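Local coordinates for protein choline dehydrogenase and related flavoproteins (Aspergillus oryzae, PDB 3Q9T) that acts as a formate oxidase of the glucose-methanol-choline oxidoreductase family, carrying 8-formyl-FAD at its catalytic site, at residues 398-403 / 483-488; 326-331 / 413-418; 459-464 / 495-500. All coordinates share one frame; numbering follows the deposited sequence. Where two conformers were deposited one is given.

In the fold
Contacts 1 and 2 serve the same sheet and touch each other: the hydroxyl of Thr-418 lies 2.7 Å (OG1) from the backbone O of Met-399, probably hydrogen-bonded to it. Contact 3 stands apart, its centre about 17 Å from that of contact 1 and about 28 Å from that of contact 2; strand 481-485 of contact 1 lies in the chain between its two helices. The chemistry changes with place. Contact 3 is buried and apolar across helices. Contact 1, partly buried, is a single aromatic pair between a strand of the sheet and a loop. Contact 2, also partly buried, is polar, with one arginine gripping the backbone near the start of a strand.

Contact 1: residues 398-403 / 483-488; sequences CMFGTA and SEYPWE
The rings of Phe-400 and Tyr-485 meet obliquely, with planes at 83° and centroids 5.8 Å apart, so that the pair is neither a stack nor a regular T. One corner of Phe-400 does the touching: its CE1 lies 3.7 Å from CE2 of Tyr-485 and almost as near to CD2 of the same ring. On the other side of the Tyr-485 plane sits Pro-486, whose CB rests 3.8 Å above that plane and over the ring centre. The cis peptide bond between the two residues folds the proline back onto the tyrosine. CG of Pro-486 also lies 3.5 Å above the plane of Trp-487, offset toward the rim, so the pyrrolidine lies against both aromatic side chains, CB on one and CG on the other. Tyr-485 lies in the last part of strand 481-485, which pairs antiparallel with strand 308-316 in the large sheet that GMC oxidoreductases build beside the flavin domain; Phe-400 comes from the loop between strands 392-397 and 415-423 of that sheet, and both rings also pack on Val-313. In each aromatic residue CG is anti to the backbone N (chi1 -176° in Phe-400), which carries the two rings toward each other from backbones 9.8 Å apart, CA of Phe-400 to CA of Tyr-485. The tyrosine hydroxyl is hydrogen-bonded to the backbone O of Pro-409. Beyond the pair, Pro-486 packs on Trp-487 of the second subunit.

Contact 2: residues 326-331 / 413-418; sequences LLRHGP and TGDHLT
Arg-328 lays one face of its guanidinium over Thr-413, with CA of Thr-413 against that face and C of Thr-413 3.4 Å from NH1. The edge of the group is turned to a single acceptor, the carbonyl oxygen of Gly-414. NH1 donates to Gly-414 O at 3.0 Å, with an N-H...O angle of 143°; the oxygen lies practically in the guanidinium plane, while NH1 is tilted 25° from the plane of the carbonyl. NH2 reaches the same oxygen, Gly-414 O, at 2.9 Å in a weak hydrogen bond. Two bent bonds, one of them weak, share the carbonyl of the buried Gly-414 and, with the NE pairing, limit rotation of the group. The bend at chi3 (-82°) turns the end of the arginine round to present both terminal nitrogens. A long salt bridge from NH2 to OD1 of Asp-415, 3.7 Å, adds a charge term. NE forms a salt bridge with Asp-324 of helix 323-327, four residues earlier. That aspartate also gives its backbone N to OD1 of Asp-415, whose OD2 takes the amide of Gly-319. Gly-414 has backbone angles at which a CB would press on the carbonyl O of Thr-413. The arrangement ties the residue just after helix 323-327 to the backbone near the start of strand 415-423, joining the helical connection that follows strand 308-316 to that strand's antiparallel neighbour in the large mixed sheet of this GMC fold.

Contact 3: residues 459-464 / 495-500; sequences AMREGI and KEMHRA
Met-497, which follows the exposed Lys-495 and Glu-496 on helix 494-504, carries nearly all of the contact made by residues 495-500 with Arg-461 and Ile-464 of helix 454-473. Its CB lies 3.6 Å from CG of Arg-461, and its CG is 3.9 Å from the same carbon; the two side chains cross at a slant. Farther out the chain curls at chi2 and chi3 (-52° and -71°), bringing CE back to 4.0 Å from CG of Arg-461 and, tip to tip, to 3.8 Å from CD1 of Ile-464. Pro-490 and Leu-491 also pack on the methionine. One residue on, His-498 turns its ring away to bond Asp-76 through NE2. Arg-499 leaves this interface altogether and packs on His-407 of the second subunit. Ala-500 directs its methyl toward helix 454-473 without touching it. Arg-461 meets the methionine through CG, while its charged end is spent on carboxylates: NH1 donates in a nearly straight bond (178°) to OE2 of Glu-462 at 2.9 Å, on the anti side of that carboxylate, and makes a further salt bridge to Asp-368. This is helix-helix packing in the C-terminal GMC oxidoreductase region; through Met-460 and Ile-464, helix 454-473 lies against strands 308-316 and 415-423 of the large sheet. Across these segments the contact is by apolar packing of methylene and methyl groups, while the arginine's charge is probably balanced by carboxylates beside it.

Contact 1: residues 398-403 / 483-488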
loop_
_atom_site.group_PDB
_atom_site.type_symbol
_atom_site.label_atom_id
_atom_site.label_comp_id
_atom_site.label_asym_id
_atom_site.label_seq_id
_atom_site.Cartn_x
_atom_site.Cartn_y
_atom_site.Cartn_z
ATOM N N CYS A 398 -10.681 17.734 -18.569
ATOM C CA CYS A 398 -10.041 19.006 -18.909
ATOM C C CYS A 398 -9.662 19.841 -17.703
ATOM O O CYS A 398 -9.921 21.044 -17.674
ATOM C CB CYS A 398 -10.905 19.833 -19.882
ATOM S SG CYS A 398 -12.573 20.157 -19.318
ATOM N N MET A 399 -9.049 19.202 -16.711
ATOM C CA MET A 399 -8.372 19.917 -15.628
ATOM C C MET A 399 -7.650 18.898 -14.757
ATOM O O MET A 399 -7.835 17.693 -14.934
ATOM C CB MET A 399 -9.346 20.781 -14.807
ATOM C CG MET A 399 -10.051 20.088 -13.660
ATOM S SD MET A 399 -11.043 21.202 -12.612
ATOM C CE MET A 399 -10.124 22.694 -12.727
ATOM N N PHE A 400 -6.811 19.359 -13.838
ATOM C CA PHE A 400 -6.203 18.424 -12.902
ATOM C C PHE A 400 -7.307 17.775 -12.079
ATOM O O PHE A 400 -8.148 18.476 -11.526
ATOM C CB PHE A 400 -5.226 19.119 -11.958
ATOM C CG PHE A 400 -4.507 18.167 -11.043
ATOM C CD1 PHE A 400 -3.341 17.547 -11.450
ATOM C CD2 PHE A 400 -5.010 17.877 -9.791
ATOM C CE1 PHE A 400 -2.663 16.671 -10.619
ATOM C CE2 PHE A 400 -4.332 16.994 -8.939
ATOM C CZ PHE A 400 -3.158 16.391 -9.361
ATOM N N GLY A 401 -7.304 16.445 -11.997
ATOM C CA GLY A 401 -8.324 15.734 -11.245
ATOM C C GLY A 401 -7.785 14.954 -10.052
ATOM O O GLY A 401 -7.141 13.910 -10.224
ATOM N N THR A 402 -8.074 15.446 -8.846
ATOM C CA THR A 402 -7.592 14.821 -7.618
ATOM C C THR A 402 -8.065 13.391 -7.531
ATOM O O THR A 402 -7.362 12.562 -6.981
ATOM C CB THR A 402 -8.082 15.546 -6.355
ATOM O OG1 THR A 402 -9.487 15.797 -6.479
ATOM C CG2 THR A 402 -7.341 16.874 -6.177
ATOM N N ALA A 403 -9.260 13.110 -8.062
ATOM C CA ALA A 403 -9.818 11.755 -8.009
ATOM C C ALA A 403 -8.969 10.737 -8.763
ATOM O O ALA A 403 -9.139 9.530 -8.585
ATOM C CB ALA A 403 -11.254 11.734 -8.540
ATOM N N SER A 483 4.117 20.212 -20.346
ATOM C CA SER A 483 4.939 19.263 -19.592
ATOM C C SER A 483 4.141 18.116 -18.963
ATOM O O SER A 483 2.910 18.148 -18.947
ATOM C CB SER A 483 5.779 19.993 -18.532
ATOM O OG SER A 483 4.956 20.585 -17.547
ATOM N N GLU A 484 4.859 17.093 -18.491
ATOM C CA GLU A 484 4.267 15.938 -17.821
ATOM C C GLU A 484 4.299 16.204 -16.325
ATOM O O GLU A 484 5.284 16.708 -15.806
ATOM C CB GLU A 484 5.074 14.661 -18.094
ATOM C CG GLU A 484 5.187 14.242 -19.561
ATOM C CD GLU A 484 5.864 12.876 -19.727
ATOM O OE1 GLU A 484 5.360 11.876 -19.157
ATOM O OE2 GLU A 484 6.913 12.806 -20.409
ATOM N N TYR A 485 3.223 15.866 -15.630
ATOM C CA TYR A 485 3.195 16.013 -14.190
ATOM C C TYR A 485 2.971 14.634 -13.600
ATOM O O TYR A 485 2.142 13.882 -14.101
ATOM C CB TYR A 485 2.075 16.957 -13.785
ATOM C CG TYR A 485 1.982 17.155 -12.298
ATOM C CD1 TYR A 485 2.798 18.070 -11.644
ATOM C CD2 TYR A 485 1.080 16.421 -11.541
ATOM C CE1 TYR A 485 2.716 18.243 -10.280
ATOM C CE2 TYR A 485 0.987 16.589 -10.180
ATOM C CZ TYR A 485 1.804 17.502 -9.552
ATOM O OH TYR A 485 1.705 17.655 -8.187
ATOM N N PRO A 486 3.710 14.286 -12.536
ATOM C CA PRO A 486 4.726 15.089 -11.847
ATOM C C PRO A 486 6.153 14.806 -12.311
ATOM O O PRO A 486 7.078 15.442 -11.810
ATOM C CB PRO A 486 4.583 14.633 -10.401
ATOM C CG PRO A 486 4.253 13.171 -10.537
ATOM C CD PRO A 486 3.387 13.060 -11.786
ATOM N N TRP A 487 6.332 13.843 -13.207
ATOM C CA TRP A 487 7.628 13.583 -13.834
ATOM C C TRP A 487 7.307 12.842 -15.107
ATOM O O TRP A 487 6.136 12.678 -15.426
ATOM C CB TRP A 487 8.540 12.740 -12.933
ATOM C CG TRP A 487 7.849 11.558 -12.341
ATOM C CD1 TRP A 487 7.452 10.432 -12.995
ATOM C CD2 TRP A 487 7.469 11.384 -10.974
ATOM N NE1 TRP A 487 6.846 9.568 -12.119
ATOM C CE2 TRP A 487 6.845 10.126 -10.872
ATOM C CE3 TRP A 487 7.593 12.170 -9.828
ATOM C CZ2 TRP A 487 6.336 9.631 -9.658
ATOM C CZ3 TRP A 487 7.092 11.679 -8.629
ATOM C CH2 TRP A 487 6.473 10.419 -8.555
ATOM N N GLU A 488 8.331 12.394 -15.827
ATOM C CA GLU A 488 8.138 11.807 -17.144
ATOM C C GLU A 488 7.684 10.359 -17.055
ATOM O O GLU A 488 8.218 9.584 -16.261
ATOM C CB GLU A 488 9.438 11.850 -17.949
ATOM C CG GLU A 488 10.018 13.233 -18.150
ATOM C CD GLU A 488 11.533 13.191 -18.329
ATOM O OE1 GLU A 488 11.996 12.980 -19.478
ATOM O OE2 GLU A 488 12.256 13.353 -17.312
#

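Contact 2: residues 326-331 / 413-418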
loop_
_atom_site.group_PDB
_atom_site.type_symbol
_atom_site.label_atom_id
_atom_site.label_comp_id
_atom_site.label_asym_id
_atom_site.label_seq_id
_atom_site.Cartn_x
_atom_site.Cartn_y
_atom_site.Cartn_z
ATOM N N LEU A 326 -11.880 26.741 -12.003
ATOM C CA LEU A 326 -12.596 25.930 -11.029
ATOM C C LEU A 326 -11.775 25.529 -9.805
ATOM O O LEU A 326 -12.308 25.443 -8.693
ATOM C CB LEU A 326 -13.191 24.699 -11.709
ATOM C CG LEU A 326 -14.269 25.041 -12.741
ATOM C CD1 LEU A 326 -14.662 23.808 -13.564
ATOM C CD2 LEU A 326 -15.475 25.646 -12.039
ATOM N N LEU A 327 -10.483 25.302 -10.003
ATOM C CA LEU A 327 -9.656 24.712 -8.956
ATOM C C LEU A 327 -9.049 25.718 -7.993
ATOM O O LEU A 327 -8.906 25.431 -6.807
ATOM C CB LEU A 327 -8.528 23.877 -9.564
ATOM C CG LEU A 327 -8.619 22.353 -9.486
ATOM C CD1 LEU A 327 -7.237 21.771 -9.774
ATOM C CD2 LEU A 327 -9.130 21.894 -8.116
ATOM N N ARG A 328 -8.664 26.877 -8.511
ATOM C CA ARG A 328 -7.938 27.863 -7.723
ATOM C C ARG A 328 -8.862 28.988 -7.294
ATOM O O ARG A 328 -9.783 29.359 -8.020
ATOM C CB ARG A 328 -6.719 28.393 -8.501
ATOM C CG ARG A 328 -5.672 27.311 -8.761
ATOM C CD ARG A 328 -4.373 27.830 -9.340
ATOM N NE ARG A 328 -4.449 28.017 -10.787
ATOM C CZ ARG A 328 -4.052 27.112 -11.677
ATOM N NH1 ARG A 328 -3.546 25.949 -11.269
ATOM N NH2 ARG A 328 -4.158 27.375 -12.976
ATOM N N HIS A 329 -8.634 29.516 -6.101
ATOM C CA HIS A 329 -9.463 30.608 -5.618
ATOM C C HIS A 329 -9.127 31.869 -6.395
ATOM O O HIS A 329 -7.981 32.077 -6.799
ATOM C CB HIS A 329 -9.268 30.835 -4.112
ATOM C CG HIS A 329 -9.986 29.841 -3.246
ATOM N ND1 HIS A 329 -11.359 29.705 -3.247
ATOM C CD2 HIS A 329 -9.522 28.948 -2.337
ATOM C CE1 HIS A 329 -11.708 28.768 -2.385
ATOM N NE2 HIS A 329 -10.613 28.291 -1.821
ATOM N N GLY A 330 -10.128 32.709 -6.610
ATOM C CA GLY A 330 -9.897 33.968 -7.286
ATOM C C GLY A 330 -11.164 34.548 -7.869
ATOM O O GLY A 330 -12.245 33.978 -7.705
ATOM N N PRO A 331 -11.045 35.713 -8.519
ATOM C CA PRO A 331 -12.186 36.334 -9.190
ATOM C C PRO A 331 -12.782 35.448 -10.279
ATOM O O PRO A 331 -14.008 35.367 -10.357
ATOM C CB PRO A 331 -11.600 37.637 -9.771
ATOM C CG PRO A 331 -10.128 37.608 -9.464
ATOM C CD PRO A 331 -9.937 36.663 -8.331
ATOM N N THR A 413 0.109 25.953 -9.942
ATOM C CA THR A 413 -0.062 26.807 -11.118
ATOM C C THR A 413 -0.346 25.994 -12.380
ATOM O O THR A 413 -0.164 24.776 -12.402
ATOM C CB THR A 413 1.236 27.562 -11.432
ATOM O OG1 THR A 413 2.201 26.636 -11.956
ATOM C CG2 THR A 413 1.802 28.237 -10.181
ATOM N N GLY A 414 -0.753 26.676 -13.445
ATOM C CA GLY A 414 -0.900 26.040 -14.745
ATOM C C GLY A 414 -2.236 25.349 -14.963
ATOM O O GLY A 414 -2.915 24.952 -14.023
ATOM N N ASP A 415 -2.622 25.214 -16.218
ATOM C CA ASP A 415 -3.806 24.441 -16.540
ATOM C C ASP A 415 -3.351 23.011 -16.877
ATOM O O ASP A 415 -2.219 22.794 -17.302
ATOM C CB ASP A 415 -4.579 25.084 -17.696
ATOM C CG ASP A 415 -5.257 26.396 -17.293
ATOM O OD1 ASP A 415 -5.744 26.506 -16.149
ATOM O OD2 ASP A 415 -5.310 27.325 -18.125
ATOM N N HIS A 416 -4.211 22.035 -16.649
ATOM C CA HIS A 416 -3.814 20.657 -16.896
ATOM C C HIS A 416 -4.867 19.863 -17.643
ATOM O O HIS A 416 -6.027 20.258 -17.717
ATOM C CB HIS A 416 -3.485 19.983 -15.571
ATOM C CG HIS A 416 -2.394 20.677 -14.815
ATOM N ND1 HIS A 416 -2.610 21.837 -14.101
ATOM C CD2 HIS A 416 -1.072 20.403 -14.705
ATOM C CE1 HIS A 416 -1.470 22.235 -13.563
ATOM N NE2 HIS A 416 -0.522 21.382 -13.912
ATOM N N LEU A 417 -4.439 18.749 -18.217
ATOM C CA LEU A 417 -5.347 17.736 -18.717
ATOM C C LEU A 417 -5.094 16.475 -17.886
ATOM O O LEU A 417 -3.950 16.126 -17.621
ATOM C CB LEU A 417 -5.072 17.475 -20.196
ATOM C CG LEU A 417 -5.591 16.168 -20.808
ATOM C CD1 LEU A 417 -7.104 16.176 -20.964
ATOM C CD2 LEU A 417 -4.928 15.925 -22.150
ATOM N N THR A 418 -6.153 15.804 -17.453
ATOM C CA THR A 418 -5.999 14.513 -16.789
ATOM C C THR A 418 -6.556 13.409 -17.690
ATOM O O THR A 418 -7.764 13.336 -17.912
ATOM C CB THR A 418 -6.718 14.469 -15.421
ATOM O OG1 THR A 418 -6.246 15.531 -14.581
ATOM C CG2 THR A 418 -6.479 13.122 -14.726
#

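Contact 3: residues 459-464 / 495-500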
loop_
_atom_site.group_PDB
_atom_site.type_symbol
_atom_site.label_atom_id
_atom_site.label_comp_id
_atom_site.label_asym_id
_atom_site.label_seq_id
_atom_site.Cartn_x
_atom_site.Cartn_y
_atom_site.Cartn_z
ATOM N N ALA A 459 -0.844 -4.362 -21.980
ATOM C CA ALA A 459 -1.890 -3.571 -22.614
ATOM C C ALA A 459 -1.965 -2.170 -22.000
ATOM O O ALA A 459 -2.058 -1.169 -22.723
ATOM C CB ALA A 459 -3.248 -4.280 -22.507
ATOM N N MET A 460 -1.914 -2.094 -20.672
ATOM C CA MET A 460 -2.005 -0.797 -20.004
ATOM C C MET A 460 -0.849 0.090 -20.412
ATOM O O MET A 460 -1.042 1.265 -20.718
ATOM C CB MET A 460 -2.066 -0.922 -18.477
ATOM C CG MET A 460 -2.118 0.441 -17.788
ATOM S SD MET A 460 -3.617 1.343 -18.237
ATOM C CE MET A 460 -4.786 0.679 -17.007
ATOM N N ARG A 461 0.353 -0.479 -20.420
ATOM C CA ARG A 461 1.529 0.217 -20.955
ATOM C C ARG A 461 1.241 0.768 -22.362
ATOM O O ARG A 461 1.439 1.953 -22.644
ATOM C CB ARG A 461 2.717 -0.741 -21.016
ATOM C CG ARG A 461 4.016 -0.128 -21.525
ATOM C CD ARG A 461 4.591 -1.021 -22.603
ATOM N NE ARG A 461 5.119 -2.242 -22.042
ATOM C CZ ARG A 461 5.295 -3.379 -22.703
ATOM N NH1 ARG A 461 4.977 -3.489 -23.993
ATOM N NH2 ARG A 461 5.807 -4.416 -22.051
ATOM N N GLU A 462 0.769 -0.101 -23.245
ATOM C CA GLU A 462 0.535 0.296 -24.633
ATOM C C GLU A 462 -0.601 1.301 -24.820
ATOM O O GLU A 462 -0.615 2.031 -25.807
ATOM C CB GLU A 462 0.335 -0.935 -25.520
ATOM C CG GLU A 462 1.594 -1.807 -25.595
ATOM C CD GLU A 462 2.817 -0.992 -25.981
ATOM O OE1 GLU A 462 2.689 -0.150 -26.893
ATOM O OE2 GLU A 462 3.886 -1.169 -25.362
ATOM N N GLY A 463 -1.548 1.346 -23.879
ATOM C CA GLY A 463 -2.630 2.315 -23.965
ATOM C C GLY A 463 -2.190 3.691 -23.488
ATOM O O GLY A 463 -2.712 4.714 -23.924
ATOM N N ILE A 464 -1.249 3.710 -22.550
ATOM C CA ILE A 464 -0.543 4.925 -22.207
ATOM C C ILE A 464 0.262 5.389 -23.440
ATOM O O ILE A 464 0.221 6.559 -23.798
ATOM C CB ILE A 464 0.392 4.693 -20.995
ATOM C CG1 ILE A 464 -0.419 4.247 -19.770
ATOM C CG2 ILE A 464 1.183 5.957 -20.656
ATOM C CD1 ILE A 464 0.461 3.838 -18.566
ATOM N N LYS A 495 10.690 -2.148 -18.728
ATOM C CA LYS A 495 10.962 -2.453 -17.330
ATOM C C LYS A 495 10.404 -1.392 -16.417
ATOM O O LYS A 495 9.750 -1.702 -15.433
ATOM C CB LYS A 495 12.469 -2.579 -17.087
ATOM C CG LYS A 495 12.833 -3.784 -16.279
ATOM C CD LYS A 495 12.036 -4.982 -16.783
ATOM C CE LYS A 495 12.632 -6.306 -16.311
ATOM N NZ LYS A 495 13.966 -6.561 -16.939
ATOM N N GLU A 496 10.676 -0.129 -16.728
ATOM C CA GLU A 496 10.176 0.937 -15.882
ATOM C C GLU A 496 8.665 1.061 -15.989
ATOM O O GLU A 496 7.996 1.354 -14.998
ATOM C CB GLU A 496 10.858 2.266 -16.205
ATOM C CG GLU A 496 12.343 2.319 -15.825
ATOM C CD GLU A 496 12.978 3.653 -16.170
ATOM O OE1 GLU A 496 14.045 3.644 -16.821
ATOM O OE2 GLU A 496 12.416 4.710 -15.788
ATOM N N MET A 497 8.128 0.824 -17.182
ATOM C CA MET A 497 6.700 0.977 -17.396
ATOM C C MET A 497 5.951 -0.042 -16.547
ATOM O O MET A 497 4.840 0.212 -16.092
ATOM C CB MET A 497 6.340 0.820 -18.877
ATOM C CG MET A 497 6.609 2.063 -19.708
ATOM S SD MET A 497 5.847 3.538 -18.985
ATOM C CE MET A 497 4.105 3.164 -19.321
ATOM N N HIS A 498 6.582 -1.198 -16.354
ATOM C CA HIS A 498 6.024 -2.277 -15.554
ATOM C C HIS A 498 5.785 -1.797 -14.116
ATOM O O HIS A 498 4.725 -2.041 -13.531
ATOM C CB HIS A 498 6.981 -3.469 -15.577
ATOM C CG HIS A 498 6.493 -4.654 -14.807
ATOM N ND1 HIS A 498 6.127 -5.835 -15.414
ATOM C CD2 HIS A 498 6.307 -4.838 -13.479
ATOM C CE1 HIS A 498 5.736 -6.697 -14.490
ATOM N NE2 HIS A 498 5.838 -6.117 -13.309
ATOM N N ARG A 499 6.774 -1.102 -13.567
ATOM C CA ARG A 499 6.696 -0.545 -12.226
ATOM C C ARG A 499 5.726 0.638 -12.188
ATOM O O ARG A 499 4.910 0.764 -11.271
ATOM C CB ARG A 499 8.087 -0.100 -11.774
ATOM C CG ARG A 499 8.098 0.681 -10.471
ATOM C CD ARG A 499 7.973 -0.223 -9.255
ATOM N NE ARG A 499 7.905 0.543 -8.010
ATOM C CZ ARG A 499 7.870 -0.004 -6.799
ATOM N NH1 ARG A 499 7.908 -1.321 -6.667
ATOM N NH2 ARG A 499 7.795 0.764 -5.725
ATOM N N ALA A 500 5.822 1.500 -13.191
ATOM C CA ALA A 500 4.930 2.650 -13.317
ATOM C C ALA A 500 3.453 2.245 -13.321
ATOM O O ALA A 500 2.641 2.849 -12.624
ATOM C CB ALA A 500 5.257 3.434 -14.588
#